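Local coordinates for protein AlkZ (Streptomyces sahachiroi, PDB 5UUJ) that belongs to the AlkZ-like DNA glycosylase family of the helix-turn-helix clan, whose fold combines many helices with a small mixed beta sheet, at residues E203-A208 against R242-D247; G285-Y290 against G315-V320; V301-H306 against D324-G329. All coordinates share one frame; numbering follows the deposited sequence.

Interaction 1. Residues E203-A208 against R242-D247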
loop_
_atom_site.group_PDB
_atom_site.type_symbol
_atom_site.label_atom_id
_atom_site.label_comp_id
_atom_site.label_asym_id
_atom_site.label_seq_id
_atom_site.Cartn_x
_atom_site.Cartn_y
_atom_site.Cartn_z
ATOM N N GLU A 203 -11.541 -12.750 -12.623
ATOM C CA GLU A 203 -11.290 -13.910 -11.783
ATOM C C GLU A 203 -9.832 -13.866 -11.334
ATOM O O GLU A 203 -9.012 -13.205 -11.968
ATOM C CB GLU A 203 -11.592 -15.208 -12.533
ATOM C CG GLU A 203 -13.009 -15.296 -13.101
ATOM C CD GLU A 203 -14.083 -15.368 -12.026
ATOM O OE1 GLU A 203 -13.736 -15.492 -10.833
ATOM O OE2 GLU A 203 -15.279 -15.306 -12.377
ATOM N N PRO A 204 -9.503 -14.560 -10.234
ATOM C CA PRO A 204 -8.136 -14.492 -9.700
ATOM C C PRO A 204 -7.050 -14.933 -10.686
ATOM O O PRO A 204 -5.986 -14.321 -10.708
ATOM C CB PRO A 204 -8.185 -15.436 -8.493
ATOM C CG PRO A 204 -9.623 -15.473 -8.095
ATOM C CD PRO A 204 -10.392 -15.365 -9.375
ATOM N N ASP A 205 -7.308 -15.967 -11.481
ATOM C CA ASP A 205 -6.303 -16.467 -12.419
ATOM C C ASP A 205 -5.903 -15.407 -13.444
ATOM O O ASP A 205 -4.724 -15.255 -13.755
ATOM C CB ASP A 205 -6.808 -17.716 -13.150
ATOM C CG ASP A 205 -6.822 -18.953 -12.265
ATOM O OD1 ASP A 205 -6.150 -18.958 -11.212
ATOM O OD2 ASP A 205 -7.499 -19.931 -12.639
ATOM N N GLU A 206 -6.884 -14.678 -13.964
ATOM C CA GLU A 206 -6.623 -13.658 -14.975
ATOM C C GLU A 206 -6.074 -12.374 -14.362
ATOM O O GLU A 206 -5.407 -11.589 -15.036
ATOM C CB GLU A 206 -7.902 -13.352 -15.753
ATOM C CG GLU A 206 -8.515 -14.569 -16.424
ATOM C CD GLU A 206 -9.882 -14.280 -17.010
ATOM O OE1 GLU A 206 -10.303 -13.103 -16.987
ATOM O OE2 GLU A 206 -10.537 -15.230 -17.493
ATOM N N ALA A 207 -6.357 -12.169 -13.080
ATOM C CA ALA A 207 -5.918 -10.974 -12.366
ATOM C C ALA A 207 -4.468 -11.078 -11.907
ATOM O O ALA A 207 -3.749 -10.082 -11.868
ATOM C CB ALA A 207 -6.814 -10.731 -11.176
ATOM N N ALA A 208 -4.052 -12.290 -11.553
ATOM C CA ALA A 208 -2.748 -12.522 -10.940
ATOM C C ALA A 208 -1.578 -11.940 -11.740
ATOM O O ALA A 208 -0.752 -11.225 -11.179
ATOM C CB ALA A 208 -2.537 -14.014 -10.725
ATOM N N ARG A 242 2.526 -20.777 -7.463
ATOM C CA ARG A 242 3.494 -21.391 -8.359
ATOM C C ARG A 242 2.990 -21.357 -9.798
ATOM O O ARG A 242 3.746 -21.058 -10.721
ATOM C CB ARG A 242 3.781 -22.831 -7.927
ATOM C CG ARG A 242 4.721 -23.585 -8.855
ATOM C CD ARG A 242 4.884 -25.032 -8.421
ATOM N NE ARG A 242 5.797 -25.163 -7.288
ATOM C CZ ARG A 242 6.156 -26.323 -6.748
ATOM N NH1 ARG A 242 5.678 -27.463 -7.229
ATOM N NH2 ARG A 242 6.996 -26.344 -5.723
ATOM N N LYS A 243 1.709 -21.661 -9.983
ATOM C CA LYS A 243 1.106 -21.650 -11.309
ATOM C C LYS A 243 1.048 -20.233 -11.878
ATOM O O LYS A 243 1.346 -20.019 -13.052
ATOM C CB LYS A 243 -0.300 -22.251 -11.266
ATOM C CG LYS A 243 -0.854 -22.605 -12.639
ATOM C CD LYS A 243 -2.203 -21.947 -12.904
ATOM C CE LYS A 243 -3.294 -22.480 -11.985
ATOM N NZ LYS A 243 -4.598 -21.804 -12.232
ATOM N N TRP A 244 0.662 -19.272 -11.043
ATOM C CA TRP A 244 0.565 -17.879 -11.470
ATOM C C TRP A 244 1.883 -17.377 -12.042
ATOM O O TRP A 244 1.918 -16.809 -13.133
ATOM C CB TRP A 244 0.143 -16.987 -10.304
ATOM C CG TRP A 244 -1.296 -17.112 -9.926
ATOM C CD1 TRP A 244 -2.282 -17.747 -10.628
ATOM C CD2 TRP A 244 -1.916 -16.588 -8.749
ATOM N NE1 TRP A 244 -3.477 -17.645 -9.959
ATOM C CE2 TRP A 244 -3.279 -16.938 -8.801
ATOM C CE3 TRP A 244 -1.450 -15.852 -7.654
ATOM C CZ2 TRP A 244 -4.180 -16.582 -7.801
ATOM C CZ3 TRP A 244 -2.347 -15.499 -6.661
ATOM C CH2 TRP A 244 -3.696 -15.865 -6.741
ATOM N N PHE A 245 2.963 -17.583 -11.298
ATOM C CA PHE A 245 4.283 -17.158 -11.737
ATOM C C PHE A 245 4.777 -18.006 -12.904
ATOM O O PHE A 245 5.401 -17.491 -13.831
ATOM C CB PHE A 245 5.277 -17.220 -10.577
ATOM C CG PHE A 245 5.211 -16.029 -9.666
ATOM C CD1 PHE A 245 4.132 -15.849 -8.817
ATOM C CD2 PHE A 245 6.225 -15.087 -9.661
ATOM C CE1 PHE A 245 4.067 -14.753 -7.981
ATOM C CE2 PHE A 245 6.165 -13.986 -8.824
ATOM C CZ PHE A 245 5.083 -13.818 -7.987
ATOM N N GLY A 246 4.482 -19.300 -12.861
ATOM C CA GLY A 246 4.941 -20.219 -13.883
ATOM C C GLY A 246 4.314 -19.959 -15.237
ATOM O O GLY A 246 4.985 -20.040 -16.263
ATOM N N ASP A 247 3.024 -19.642 -15.239
ATOM C CA ASP A 247 2.291 -19.423 -16.482
ATOM C C ASP A 247 2.723 -18.143 -17.189
ATOM O O ASP A 247 2.436 -17.954 -18.368
ATOM C CB ASP A 247 0.785 -19.374 -16.215
ATOM C CG ASP A 247 0.212 -20.727 -15.833
ATOM O OD1 ASP A 247 0.899 -21.750 -16.028
ATOM O OD2 ASP A 247 -0.936 -20.766 -15.344
#

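Interaction 2. Residues G285-Y290 against G315-V320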
loop_
_atom_site.group_PDB
_atom_site.type_symbol
_atom_site.label_atom_id
_atom_site.label_comp_id
_atom_site.label_asym_id
_atom_site.label_seq_id
_atom_site.Cartn_x
_atom_site.Cartn_y
_atom_site.Cartn_z
ATOM N N GLY A 285 8.462 9.371 4.596
ATOM C CA GLY A 285 7.472 9.441 5.654
ATOM C C GLY A 285 7.177 8.070 6.230
ATOM O O GLY A 285 7.738 7.069 5.788
ATOM N N GLY A 286 6.296 8.020 7.223
ATOM C CA GLY A 286 5.919 6.760 7.829
ATOM C C GLY A 286 5.157 5.879 6.860
ATOM O O GLY A 286 4.617 6.368 5.872
ATOM N N PHE A 287 5.124 4.580 7.141
ATOM C CA PHE A 287 4.347 3.629 6.351
ATOM C C PHE A 287 4.633 3.749 4.855
ATOM O O PHE A 287 3.724 3.617 4.038
ATOM C CB PHE A 287 2.842 3.833 6.588
ATOM C CG PHE A 287 2.405 3.599 8.005
ATOM C CD1 PHE A 287 2.059 2.328 8.436
ATOM C CD2 PHE A 287 2.319 4.653 8.904
ATOM C CE1 PHE A 287 1.646 2.109 9.737
ATOM C CE2 PHE A 287 1.907 4.437 10.207
ATOM C CZ PHE A 287 1.568 3.163 10.623
ATOM N N ASP A 288 5.882 4.009 4.486
ATOM C CA ASP A 288 6.181 4.261 3.084
ATOM C C ASP A 288 6.292 2.972 2.280
ATOM O O ASP A 288 6.845 1.972 2.744
ATOM C CB ASP A 288 7.466 5.069 2.930
ATOM C CG ASP A 288 7.642 5.599 1.519
ATOM O OD1 ASP A 288 7.007 6.624 1.194
ATOM O OD2 ASP A 288 8.395 4.988 0.732
ATOM N N GLN A 289 5.762 3.019 1.063
ATOM C CA GLN A 289 5.744 1.871 0.170
ATOM C C GLN A 289 7.138 1.348 -0.172
ATOM O O GLN A 289 7.289 0.168 -0.486
ATOM C CB GLN A 289 5.000 2.227 -1.119
ATOM C CG GLN A 289 3.492 2.351 -0.952
ATOM C CD GLN A 289 2.837 1.042 -0.538
ATOM O OE1 GLN A 289 2.704 0.118 -1.340
ATOM N NE2 GLN A 289 2.426 0.960 0.722
ATOM N N TYR A 290 8.153 2.207 -0.120
ATOM C CA TYR A 290 9.518 1.753 -0.375
ATOM C C TYR A 290 9.875 0.637 0.604
ATOM O O TYR A 290 10.600 -0.300 0.264
ATOM C CB TYR A 290 10.530 2.897 -0.258
ATOM C CG TYR A 290 11.945 2.434 -0.513
ATOM C CD1 TYR A 290 12.416 2.258 -1.809
ATOM C CD2 TYR A 290 12.802 2.141 0.540
ATOM C CE1 TYR A 290 13.706 1.813 -2.047
ATOM C CE2 TYR A 290 14.089 1.699 0.312
ATOM C CZ TYR A 290 14.537 1.537 -0.984
ATOM O OH TYR A 290 15.820 1.097 -1.218
ATOM N N GLY A 315 1.411 -1.790 15.019
ATOM C CA GLY A 315 1.687 -1.676 13.596
ATOM C C GLY A 315 2.228 -0.329 13.156
ATOM O O GLY A 315 2.117 0.027 11.983
ATOM N N TRP A 316 2.823 0.421 14.081
ATOM C CA TRP A 316 3.450 1.698 13.734
ATOM C C TRP A 316 4.692 1.463 12.875
ATOM O O TRP A 316 5.593 0.725 13.266
ATOM C CB TRP A 316 3.828 2.497 14.987
ATOM C CG TRP A 316 4.531 3.816 14.684
ATOM C CD1 TRP A 316 5.880 4.044 14.659
ATOM C CD2 TRP A 316 3.911 5.070 14.362
ATOM N NE1 TRP A 316 6.134 5.359 14.349
ATOM C CE2 TRP A 316 4.944 6.009 14.158
ATOM C CE3 TRP A 316 2.584 5.491 14.228
ATOM C CZ2 TRP A 316 4.691 7.342 13.831
ATOM C CZ3 TRP A 316 2.336 6.818 13.903
ATOM C CH2 TRP A 316 3.385 7.726 13.708
ATOM N N ILE A 317 4.720 2.084 11.699
ATOM C CA ILE A 317 5.890 2.050 10.827
ATOM C C ILE A 317 6.466 3.458 10.765
ATOM O O ILE A 317 5.848 4.361 10.205
ATOM C CB ILE A 317 5.546 1.558 9.401
ATOM C CG1 ILE A 317 4.763 0.240 9.453
ATOM C CG2 ILE A 317 6.810 1.404 8.565
ATOM C CD1 ILE A 317 5.536 -0.929 10.017
ATOM N N SER A 318 7.648 3.642 11.347
ATOM C CA SER A 318 8.228 4.972 11.500
ATOM C C SER A 318 8.690 5.567 10.175
ATOM O O SER A 318 8.961 4.836 9.222
ATOM C CB SER A 318 9.419 4.931 12.461
ATOM O OG SER A 318 9.058 4.367 13.709
ATOM N N PRO A 319 8.784 6.905 10.112
ATOM C CA PRO A 319 9.519 7.516 9.002
ATOM C C PRO A 319 10.968 7.054 9.048
ATOM O O PRO A 319 11.484 6.849 10.146
ATOM C CB PRO A 319 9.393 9.022 9.268
ATOM C CG PRO A 319 8.209 9.161 10.180
ATOM C CD PRO A 319 8.190 7.914 11.008
ATOM N N VAL A 320 11.609 6.887 7.895
ATOM C CA VAL A 320 12.948 6.315 7.859
ATOM C C VAL A 320 13.935 7.163 7.076
ATOM O O VAL A 320 13.571 7.883 6.141
ATOM C CB VAL A 320 12.939 4.892 7.253
ATOM C CG1 VAL A 320 12.276 3.914 8.211
ATOM C CG2 VAL A 320 12.244 4.882 5.895
HETATM O O HOH W 1 8.243 4.464 6.344
#

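Interaction 3. Residues V301-H306 against D324-G329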
loop_
_atom_site.group_PDB
_atom_site.type_symbol
_atom_site.label_atom_id
_atom_site.label_comp_id
_atom_site.label_asym_id
_atom_site.label_seq_id
_atom_site.Cartn_x
_atom_site.Cartn_y
_atom_site.Cartn_z
ATOM N N VAL A 301 17.524 -4.621 3.493
ATOM C CA VAL A 301 17.129 -3.216 3.568
ATOM C C VAL A 301 17.210 -2.701 5.002
ATOM O O VAL A 301 17.679 -1.587 5.250
ATOM C CB VAL A 301 15.699 -3.008 3.036
ATOM C CG1 VAL A 301 15.242 -1.558 3.229
ATOM C CG2 VAL A 301 15.628 -3.404 1.570
ATOM N N LEU A 302 16.744 -3.523 5.939
ATOM C CA LEU A 302 16.660 -3.143 7.344
ATOM C C LEU A 302 17.232 -4.244 8.230
ATOM O O LEU A 302 16.682 -5.342 8.304
ATOM C CB LEU A 302 15.208 -2.850 7.727
ATOM C CG LEU A 302 14.907 -2.621 9.213
ATOM C CD1 LEU A 302 15.719 -1.463 9.777
ATOM C CD2 LEU A 302 13.420 -2.375 9.414
ATOM N N ALA A 303 18.339 -3.940 8.897
ATOM C CA ALA A 303 19.004 -4.904 9.768
ATOM C C ALA A 303 18.053 -5.404 10.860
ATOM O O ALA A 303 17.318 -4.613 11.451
ATOM C CB ALA A 303 20.244 -4.280 10.388
ATOM N N PRO A 304 18.062 -6.721 11.129
ATOM C CA PRO A 304 17.097 -7.284 12.082
ATOM C C PRO A 304 17.210 -6.692 13.484
ATOM O O PRO A 304 16.195 -6.556 14.165
ATOM C CB PRO A 304 17.440 -8.780 12.094
ATOM C CG PRO A 304 18.838 -8.866 11.598
ATOM C CD PRO A 304 18.987 -7.747 10.615
ATOM N N GLU A 305 18.419 -6.334 13.905
ATOM C CA GLU A 305 18.614 -5.804 15.251
ATOM C C GLU A 305 18.068 -4.381 15.385
ATOM O O GLU A 305 17.898 -3.882 16.497
ATOM C CB GLU A 305 20.098 -5.837 15.642
ATOM C CG GLU A 305 21.008 -4.883 14.869
ATOM C CD GLU A 305 21.583 -5.497 13.603
ATOM O OE1 GLU A 305 20.984 -6.457 13.067
ATOM O OE2 GLU A 305 22.644 -5.018 13.146
ATOM N N HIS A 306 17.795 -3.734 14.255
ATOM C CA HIS A 306 17.276 -2.367 14.251
ATOM C C HIS A 306 15.802 -2.308 13.855
ATOM O O HIS A 306 15.234 -1.224 13.720
ATOM C CB HIS A 306 18.092 -1.494 13.297
ATOM C CG HIS A 306 19.516 -1.304 13.716
ATOM N ND1 HIS A 306 19.897 -1.221 15.038
ATOM C CD2 HIS A 306 20.651 -1.183 12.989
ATOM C CE1 HIS A 306 21.205 -1.056 15.107
ATOM N NE2 HIS A 306 21.688 -1.030 13.876
ATOM N N ASP A 324 21.893 5.057 0.579
ATOM C CA ASP A 324 22.321 4.077 -0.414
ATOM C C ASP A 324 21.306 2.941 -0.543
ATOM O O ASP A 324 21.676 1.805 -0.832
ATOM C CB ASP A 324 23.704 3.511 -0.063
ATOM C CG ASP A 324 24.768 4.593 0.074
ATOM O OD1 ASP A 324 24.546 5.720 -0.414
ATOM O OD2 ASP A 324 25.831 4.316 0.670
ATOM N N GLY A 325 20.032 3.254 -0.317
ATOM C CA GLY A 325 18.955 2.292 -0.483
ATOM C C GLY A 325 18.566 1.532 0.778
ATOM O O GLY A 325 17.534 0.865 0.801
ATOM N N ARG A 326 19.392 1.625 1.817
ATOM C CA ARG A 326 19.156 0.903 3.067
ATOM C C ARG A 326 18.652 1.831 4.168
ATOM O O ARG A 326 19.058 2.988 4.244
ATOM C CB ARG A 326 20.438 0.209 3.535
ATOM C CG ARG A 326 20.923 -0.893 2.615
ATOM C CD ARG A 326 22.176 -1.571 3.156
ATOM N NE ARG A 326 21.931 -2.274 4.416
ATOM C CZ ARG A 326 22.221 -1.799 5.628
ATOM N NH1 ARG A 326 22.787 -0.606 5.781
ATOM N NH2 ARG A 326 21.949 -2.532 6.699
ATOM N N VAL A 327 17.780 1.313 5.030
ATOM C CA VAL A 327 17.302 2.067 6.186
ATOM C C VAL A 327 18.417 2.148 7.227
ATOM O O VAL A 327 18.927 1.122 7.671
ATOM C CB VAL A 327 16.043 1.421 6.808
ATOM C CG1 VAL A 327 15.603 2.169 8.072
ATOM C CG2 VAL A 327 14.915 1.392 5.795
ATOM N N VAL A 328 18.796 3.369 7.598
ATOM C CA VAL A 328 19.907 3.585 8.525
ATOM C C VAL A 328 19.500 4.424 9.735
ATOM O O VAL A 328 20.350 4.828 10.535
ATOM C CB VAL A 328 21.094 4.279 7.824
ATOM C CG1 VAL A 328 21.720 3.355 6.792
ATOM C CG2 VAL A 328 20.654 5.585 7.180
ATOM N N GLY A 329 18.203 4.682 9.868
ATOM C CA GLY A 329 17.692 5.445 10.989
ATOM C C GLY A 329 16.232 5.826 10.819
ATOM O O GLY A 329 15.599 5.464 9.828
HETATM O O HOH W 2 19.653 -1.530 8.564
#

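Interaction 1. Residues E203-A208 against R242-D247
Asp205 and Trp244 are joined by a nearly straight hydrogen bond: the indole NE1 of Trp244 gives its hydrogen to Asp205 OD1 at 3.2 Å, with an N-H...O angle of 172°. The oxygen sits in the plane of the ring, whereas the ring itself is turned steeply against the carboxylate, 77° from plane to plane. NE1 approaches OD1 on the anti side, slightly out of the carboxylate plane. The same Asp205 OD1 takes a weak, charge-assisted bond from Lys243 NZ at 3.4 Å, and OD2 lies almost as near the ammonium. Lys243 begins with CG anti to the backbone N, its chain bends at chi2 and chi3, and NZ lies beside the carboxylate. With the ammonium of Lys240 forming a further salt bridge to OD1, this acid near the start of its helix probably keeps its negative charge.

Next to these polar bonds, the indole serves as a packing surface. Ala208 CB rests over one face, 3.3 Å from Trp244 CD2 and 3.4 Å from the centroid of the five-membered ring, a close CH-pi contact lying nearly along the ring normal. On the six-membered ring, Pro204 CB comes within 4.2 Å of Trp244 CZ2. A single tryptophan is thus held by its N-H at one edge and met by a methyl on one face, contacts that together limit the rotation of the ring.

The axes of the short helical segments approach to 10.0 Å, crossing at -50°, with the indole between them. Helix 91-100 packs alongside, Asn100 touching both Pro204 and Trp244, while Ile212, farther along helix 204-219, also meets the tryptophan.

Interaction 2. Residues G285-Y290 against G315-V320
Phe287 lays its ring over the backbone and side chain of Ile317, and its atoms can be followed outward one by one. From CB the bond to CG is anti to the carbonyl carbon (chi1 -62°), and CG meets Ile317 CB at 4.0 Å; that CB stands over the ring face in a CH-pi contact. One ring side, Phe287 CD1, rests 3.6 Å from Ile317 CG1, while CD2 on the other side looks onto the Ile317 carbonyl oxygen. Farther out, Phe287 CE1 comes to 3.1 Å from Gly315 O. Phe287 CZ, at the tip, has the backbone N of Ile317 at 3.5 Å, over the ring face but toward its rim. Phe287 CE2 reaches Trp316 CE3 at 4.2 Å, and there the Phe287 ring presents its edge to the face of the Trp316 indole in a T-shaped pair, the planes of the Phe287 and Trp316 rings 78° apart.

The two segments continue neighbouring antiparallel strands of the mixed sheet, 281-284 and 320-323, beyond their paired ends: 285-290 leaves the sheet where 315-320 enters it. A single direct backbone bond crosses here: Phe287 N donates to Ile317 O at 3.2 Å, from well above the carbonyl plane. A water extends the join, donating to Gly285 O and Ser318 O and accepting from Asp288 N, so three backbone groups meet at one molecule. Gly286, which has no side chain, brings its CA close to Ile317 O and to the Pro319 ring, whose CG lies 3.7 Å from Gly286 N.

Beyond the ring contact, Asp288 N-caps helix 289-292, its OD2 taking the hydrogen of Tyr290 N, while OD1 forms a salt bridge with Arg55. The outer surroundings of Phe287 include Val47 of helix 45-53, and Ser318 OG is bonded to Val310 O.

Interaction 3. Residues V301-H306 against D324-G329
Val301 meets Arg326 and Val327 at the start of strand 326-334, the second arm of a beta hairpin whose two-residue turn, Asp324-Gly325, has type I' backbone angles. One direct backbone bond crosses: Val327 N donates to Val301 O at 2.9 Å. A water bridges next door, accepting from Ala303 N and donating to Val327 O. The irregular chain 301-306 is thereby fastened to the middle strand of the five-stranded sheet, whose direct neighbours are strands 320-323 and 337-342.

Apolar packing fills in beside these bonds. With CG1 anti to its backbone N (chi1 175°), Val301 sets that methyl 3.9 Å from Val327 CG2; the other branch, Val327 CG1, takes Leu302 CD1 at 4.0 Å. The two valines cross at a slant. Phe343 also touches Leu302 and Val327, while Phe13 of helix 9-19 flanks Val301 and Arg326.

The charged side chain contributes through its flat end. Arg326 bends at chi3, and NE makes a weak hydrogen bond to Val300 O. Val301 O lies over one face of the Arg326 guanidinium, and Ala303 CB sits at its edge, 4.4 Å from NH2.

Interaction 1 is completed before the other two begin, and it stands apart in a helical region, its centre about 30 Å from that of interaction 2 and about 33 Å from that of interaction 3. The latter pair interleave: 285-290, 301-306, 315-320 and 324-329 follow in that order, so their segments alternate along the chain. Their centres are about 13 Å apart at the mixed sheet, where strand 320-323, entered from interaction 2, turns back into strand 326-334 of interaction 3. They touch directly, Tyr290 OH probably hydrogen-bonding to Gly325 O and Val320 packing on Val327. Interactions 2 and 3 thus form one continuous patch at the sheet, whereas interaction 1 joins two helices elsewhere.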